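LIP (Serratia marcescens, PDB 4A1R) is a membrane-bound lipoprotein component of the type VI secretion system, of the TssJ family and so probably anchored in the outer membrane. Local coordinates at residues Gln84-Leu87 / Asp88-Tyr91; Pro111-Pro115 / Thr116-Phe120; Ile135-Val139 / Ser140-Pro144. One frame throughout, in Å; residues are numbered along the deposited sequence.

Contact 1 (Gln84-Leu87 / Asp88-Tyr91); sequences QSAL and DARY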
# COMPACT_ATOMS: atom_id res chain seq x y z
N GLN A 84 -5.76 -2.15 11.38
CA GLN A 84 -4.98 -2.08 12.61
C GLN A 84 -3.57 -2.43 12.27
O GLN A 84 -3.31 -3.34 11.46
CB GLN A 84 -5.50 -3.06 13.67
CG GLN A 84 -6.84 -2.65 14.24
CD GLN A 84 -7.26 -3.55 15.39
OE1 GLN A 84 -7.86 -3.08 16.35
NE2 GLN A 84 -6.95 -4.83 15.30
N SER A 85 -2.65 -1.70 12.89
CA SER A 85 -1.25 -2.00 12.72
C SER A 85 -0.92 -3.11 13.71
O SER A 85 -1.80 -3.73 14.26
CB SER A 85 -0.40 -0.74 12.91
OG SER A 85 0.96 -1.02 12.64
N ALA A 86 0.36 -3.40 13.89
CA ALA A 86 0.74 -4.39 14.87
C ALA A 86 2.06 -3.93 15.45
O ALA A 86 2.71 -3.06 14.86
CB ALA A 86 0.87 -5.77 14.25
N LEU A 87 2.44 -4.48 16.60
CA LEU A 87 3.60 -3.98 17.31
C LEU A 87 4.83 -4.04 16.41
O LEU A 87 5.57 -3.06 16.30
CB LEU A 87 3.84 -4.77 18.60
CG LEU A 87 4.54 -4.02 19.74
CD1 LEU A 87 5.97 -3.60 19.42
CD2 LEU A 87 3.73 -2.81 20.21
N ASP A 88 5.01 -5.18 15.76
CA ASP A 88 6.20 -5.41 14.94
C ASP A 88 6.01 -5.08 13.46
O ASP A 88 6.81 -5.48 12.62
CB ASP A 88 6.72 -6.84 15.10
CG ASP A 88 5.63 -7.86 15.25
OD1 ASP A 88 4.46 -7.56 14.92
OD2 ASP A 88 5.96 -8.97 15.72
N ALA A 89 4.97 -4.31 13.15
CA ALA A 89 4.79 -3.84 11.79
C ALA A 89 5.80 -2.73 11.51
O ALA A 89 5.87 -1.78 12.26
CB ALA A 89 3.38 -3.36 11.60
N ARG A 90 6.56 -2.85 10.43
CA ARG A 90 7.54 -1.81 10.05
C ARG A 90 7.29 -1.16 8.68
O ARG A 90 7.80 -0.08 8.37
CB ARG A 90 8.96 -2.37 10.13
CG ARG A 90 9.39 -2.80 11.53
CD ARG A 90 9.34 -1.63 12.51
NE ARG A 90 9.77 -2.01 13.86
CZ ARG A 90 8.96 -2.50 14.81
NH1 ARG A 90 7.67 -2.68 14.59
NH2 ARG A 90 9.46 -2.82 16.00
N TYR A 91 6.50 -1.83 7.84
CA TYR A 91 6.22 -1.29 6.49
C TYR A 91 4.79 -1.61 6.06
O TYR A 91 4.26 -2.64 6.45
CB TYR A 91 7.19 -1.91 5.47
CG TYR A 91 8.66 -1.52 5.64
CD1 TYR A 91 9.15 -0.34 5.08
CD2 TYR A 91 9.55 -2.34 6.33
CE1 TYR A 91 10.48 0.02 5.23
CE2 TYR A 91 10.88 -2.00 6.48
CZ TYR A 91 11.34 -0.81 5.94
OH TYR A 91 12.66 -0.45 6.07
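R90 folds back to the L87 carbonyl at a type I beta turn running from A86 to A89, within the loop that carries the chain from strand 79-84 of one sheet of the beta-sandwich to strand 91-96 of the other. The example illustrates how a side chain beyond a turn can fasten carbonyls within it. The arginine chain leaves with CG beside its own backbone N (chi1 -63°) and bends at chi2, a course that returns the guanidinium to the turn. Its NH1 meets L87 O at 2.7 Å, on a lone pair in the carbonyl plane, and that oxygen lies at the edge of the guanidinium, near its plane. The same nitrogen also reaches A89 O at 3.1 Å, this time from above the carbonyl plane, so one terminal nitrogen bridges two carbonyls, both near the guanidinium plane. The turn itself is closed by A89 N bonding to A86 O at 3.1 Å.

On another part of the turn the small side chains gather: the A86 and A89 methyls are 4.4 Å apart, and both touch L65 of strand 64-72. D88 leaves the turn facing away, but OD1 swings back to 3.8 Å from L87 C, while OD2 forms a salt bridge to R39. Beyond the turn, R90 and Y91 both face L38 in a classic beta bulge, where the chain joins strand 91-96. Near the start of the loop, S85 has OG anti to the backbone N (chi1 -175°), a rotation that brings this oxygen to 3.5 Å from A89 CB.

Contact 2 (Pro111-Pro115 / Thr116-Phe120); sequences PLPEP and TETNF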
# COMPACT_ATOMS: atom_id res chain seq x y z
N PRO A 111 7.58 3.01 4.85
CA PRO A 111 8.05 2.75 6.20
C PRO A 111 7.11 3.35 7.23
O PRO A 111 6.70 4.51 7.10
CB PRO A 111 9.42 3.47 6.26
CG PRO A 111 9.78 3.75 4.84
CD PRO A 111 8.47 3.96 4.15
N LEU A 112 6.75 2.54 8.21
CA LEU A 112 6.03 3.00 9.38
C LEU A 112 7.01 3.65 10.36
O LEU A 112 8.19 3.32 10.37
CB LEU A 112 5.34 1.83 10.05
CG LEU A 112 4.10 1.41 9.28
CD1 LEU A 112 3.75 -0.07 9.51
CD2 LEU A 112 2.91 2.26 9.66
N PRO A 113 6.52 4.57 11.19
CA PRO A 113 7.46 5.21 12.11
C PRO A 113 8.01 4.21 13.10
O PRO A 113 7.34 3.23 13.44
CB PRO A 113 6.60 6.26 12.83
CG PRO A 113 5.18 5.82 12.62
CD PRO A 113 5.17 5.17 11.27
N GLU A 114 9.25 4.45 13.54
CA GLU A 114 9.86 3.69 14.63
C GLU A 114 9.70 4.43 15.97
O GLU A 114 9.35 5.62 15.98
CB GLU A 114 11.33 3.39 14.31
CG GLU A 114 11.56 1.99 13.76
CD GLU A 114 12.78 1.87 12.86
OE1 GLU A 114 13.25 2.90 12.32
OE2 GLU A 114 13.26 0.73 12.70
N PRO A 115 9.93 3.72 17.10
CA PRO A 115 9.96 4.25 18.47
C PRO A 115 10.29 5.74 18.61
O PRO A 115 9.50 6.50 19.20
CB PRO A 115 11.06 3.40 19.14
CG PRO A 115 11.36 2.28 18.17
CD PRO A 115 10.30 2.30 17.11
N THR A 116 11.44 6.16 18.09
CA THR A 116 11.87 7.57 18.13
C THR A 116 10.75 8.52 17.72
O THR A 116 10.43 9.47 18.44
CB THR A 116 13.04 7.83 17.15
OG1 THR A 116 14.15 6.99 17.47
CG2 THR A 116 13.47 9.31 17.19
N GLU A 117 10.17 8.25 16.56
CA GLU A 117 9.31 9.21 15.89
C GLU A 117 7.89 9.26 16.48
O GLU A 117 7.15 10.21 16.23
CB GLU A 117 9.28 8.93 14.38
CG GLU A 117 10.65 8.70 13.75
CD GLU A 117 10.59 7.68 12.62
OE1 GLU A 117 10.08 8.03 11.53
OE2 GLU A 117 11.07 6.53 12.81
N THR A 118 7.51 8.25 17.27
CA THR A 118 6.20 8.24 17.94
C THR A 118 6.35 8.40 19.45
O THR A 118 5.42 8.11 20.23
CB THR A 118 5.36 7.00 17.59
OG1 THR A 118 6.09 5.81 17.92
CG2 THR A 118 5.02 7.00 16.11
N ASN A 119 7.51 8.89 19.85
CA ASN A 119 7.82 9.18 21.24
C ASN A 119 6.81 10.12 21.91
O ASN A 119 6.54 9.97 23.11
CB ASN A 119 9.23 9.75 21.36
CG ASN A 119 9.87 9.42 22.68
OD1 ASN A 119 10.02 8.24 23.03
ND2 ASN A 119 10.26 10.45 23.43
N PHE A 120 6.27 11.07 21.14
CA PHE A 120 5.38 12.11 21.67
C PHE A 120 4.12 11.60 22.38
O PHE A 120 3.52 12.34 23.16
CB PHE A 120 5.01 13.14 20.59
CG PHE A 120 4.28 12.58 19.41
CD1 PHE A 120 2.91 12.36 19.46
CD2 PHE A 120 4.95 12.30 18.22
CE1 PHE A 120 2.22 11.84 18.37
CE2 PHE A 120 4.28 11.79 17.13
CZ PHE A 120 2.91 11.55 17.20
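E117 turns its carboxylate back on the chain that leads into it, and OE2 accepts a hydrogen bond from E114 N at 2.9 Å. The donor stands well above the carboxylate plane. With CG beside the backbone N (chi1 -47°) and a further bend at chi2, the glutamate curls toward the E114 amide.

Backbone bonds tighten the turn that follows. E114 O takes E117 N at 2.8 Å and, more weakly, T118 N; the latter amide also bonds to P115 O at 3.3 Å. T118 N is thus shared between two carbonyls.

Apolar contact comes from P113, whose ring crosses the T118 side chain at about a right angle: CB and CG each lie 3.7 Å from T118 CG2. The P113 ring also packs on L131 of strand 130-138, while T118 OG1 is hydrogen-bonded to V6 O, which ties this loop after strand 107-111 to the N-terminal segment.

Charge is the remaining element. E114 OE1 and E117 OE2 are 4.3 Å apart, an approach of like charges that would be expected to cost some energy, probably offset in part by the amide hydrogen bond to OE2.

Contact 3 (Ile135-Val139 / Ser140-Pro144); sequences IVAGV and SGLRP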
# COMPACT_ATOMS: atom_id res chain seq x y z
N ILE A 135 -2.06 8.13 -1.68
CA ILE A 135 -1.41 7.43 -2.80
C ILE A 135 -2.19 7.71 -4.08
O ILE A 135 -3.44 7.74 -4.08
CB ILE A 135 -1.34 5.89 -2.58
CG1 ILE A 135 -0.69 5.54 -1.24
CG2 ILE A 135 -0.61 5.17 -3.73
CD1 ILE A 135 0.74 6.03 -1.07
N VAL A 136 -1.47 7.92 -5.17
CA VAL A 136 -2.14 7.99 -6.47
C VAL A 136 -1.75 6.77 -7.32
O VAL A 136 -0.55 6.45 -7.45
CB VAL A 136 -1.80 9.28 -7.24
CG1 VAL A 136 -2.54 9.30 -8.58
CG2 VAL A 136 -2.16 10.51 -6.41
N ALA A 137 -2.75 6.07 -7.86
CA ALA A 137 -2.51 5.08 -8.93
C ALA A 137 -2.52 5.84 -10.26
O ALA A 137 -3.57 6.17 -10.82
CB ALA A 137 -3.58 3.99 -8.91
N GLY A 138 -1.33 6.15 -10.75
CA GLY A 138 -1.20 6.95 -11.94
C GLY A 138 -0.92 6.06 -13.14
O GLY A 138 -0.65 4.85 -12.99
N VAL A 139 -0.97 6.66 -14.31
CA VAL A 139 -0.66 5.98 -15.56
C VAL A 139 0.68 5.25 -15.48
O VAL A 139 0.81 4.14 -15.98
CB VAL A 139 -0.72 6.98 -16.75
CG1 VAL A 139 -0.04 6.43 -17.99
CG2 VAL A 139 -2.16 7.34 -17.07
N SER A 140 1.69 5.84 -14.86
CA SER A 140 3.00 5.20 -14.81
C SER A 140 3.22 4.33 -13.57
O SER A 140 4.24 3.69 -13.45
CB SER A 140 4.13 6.23 -14.98
OG SER A 140 4.24 7.10 -13.85
N GLY A 141 2.26 4.29 -12.65
CA GLY A 141 2.47 3.54 -11.42
C GLY A 141 1.92 4.25 -10.19
O GLY A 141 1.23 5.27 -10.29
N LEU A 142 2.19 3.66 -9.05
CA LEU A 142 1.72 4.20 -7.79
C LEU A 142 2.73 5.26 -7.34
O LEU A 142 3.95 5.04 -7.47
CB LEU A 142 1.77 3.11 -6.71
CG LEU A 142 0.76 1.97 -6.78
CD1 LEU A 142 1.27 0.75 -6.05
CD2 LEU A 142 -0.61 2.40 -6.24
N ARG A 143 2.22 6.34 -6.76
CA ARG A 143 3.12 7.26 -6.09
C ARG A 143 2.44 7.92 -4.87
O ARG A 143 1.25 8.26 -4.92
CB ARG A 143 3.61 8.32 -7.05
CG ARG A 143 2.51 9.23 -7.53
CD ARG A 143 3.01 10.31 -8.47
NE ARG A 143 1.99 11.35 -8.56
CZ ARG A 143 0.98 11.35 -9.42
NH1 ARG A 143 0.86 10.38 -10.33
NH2 ARG A 143 0.11 12.35 -9.39
N PRO A 144 3.20 8.08 -3.80
CA PRO A 144 2.66 8.89 -2.70
C PRO A 144 2.52 10.37 -3.10
O PRO A 144 3.26 10.83 -3.97
CB PRO A 144 3.67 8.68 -1.57
CG PRO A 144 4.91 8.12 -2.21
CD PRO A 144 4.48 7.42 -3.46
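V136 and R143 lie side by side and point the same way, the valine packing against one face of the guanidinium. V136 CB sits over the centre of that group, 4.1 Å above its plane, and CG1 approaches NH1 at 4.0 Å. R143 CG is placed between its backbone N and carbonyl carbon (chi1 66°), and from there the chain runs extended to NE, which carries the flat group across its neighbour. G138, two residues on from V136, brings its CA to 4.3 Å from R143 NH1, obliquely to the guanidinium.

The other face is apolar. I135 CG2 meets L142 CD2 at 3.7 Å, I135 CD1 reaches P144 CB at 4.0 Å, and A137 CB lies further along beside the same leucine methyl.

These pairings are set by a beta hairpin of strands 130-138 and 141-144, whose segments 135-138 and 141-144 run antiparallel at 157°, closed by a type I turn from G138 to G141. V136 and R143 form a hydrogen-bonded pair, with the V136 N to R143 O bond of 2.8 Å nearly straight at 177°. G138 and G141, the two ends of the turn, make the next such pair: G138 N bonds to G141 O at 2.7 Å, and G141 N bonds back to G138 O. At G141 the backbone takes angles that suit a residue without a beta carbon.

Further out, L142 packs on V94 and A96 of strand 91-96 and on I108 of strand 107-111, and I135 on I108 and L110, so this face looks onto the opposing sheet of the sandwich. G138 O has a second partner, Y98 OH.

How the contacts relate
The three contacts follow one another in series along the chain, and two of them meet. Contacts 1 and 2 lie with centres about 11 Å apart, joined by a probable backbone hydrogen bond in which R90 O and L112 N are 2.8 Å apart; Y91 packs its CD1 at 3.5 Å from P111 CA. Here two loops meet where strands 91-96 and 107-111 run side by side in one sheet. Contact 3 belongs to the other sheet and touches neither: its centre lies about 24 Å from that of contact 1, on the opposite side of the chain's centre, and about 26 Å from that of contact 2. Strand 130-138 links the regions, carrying L131, which touches P113, and I135 of the hairpin.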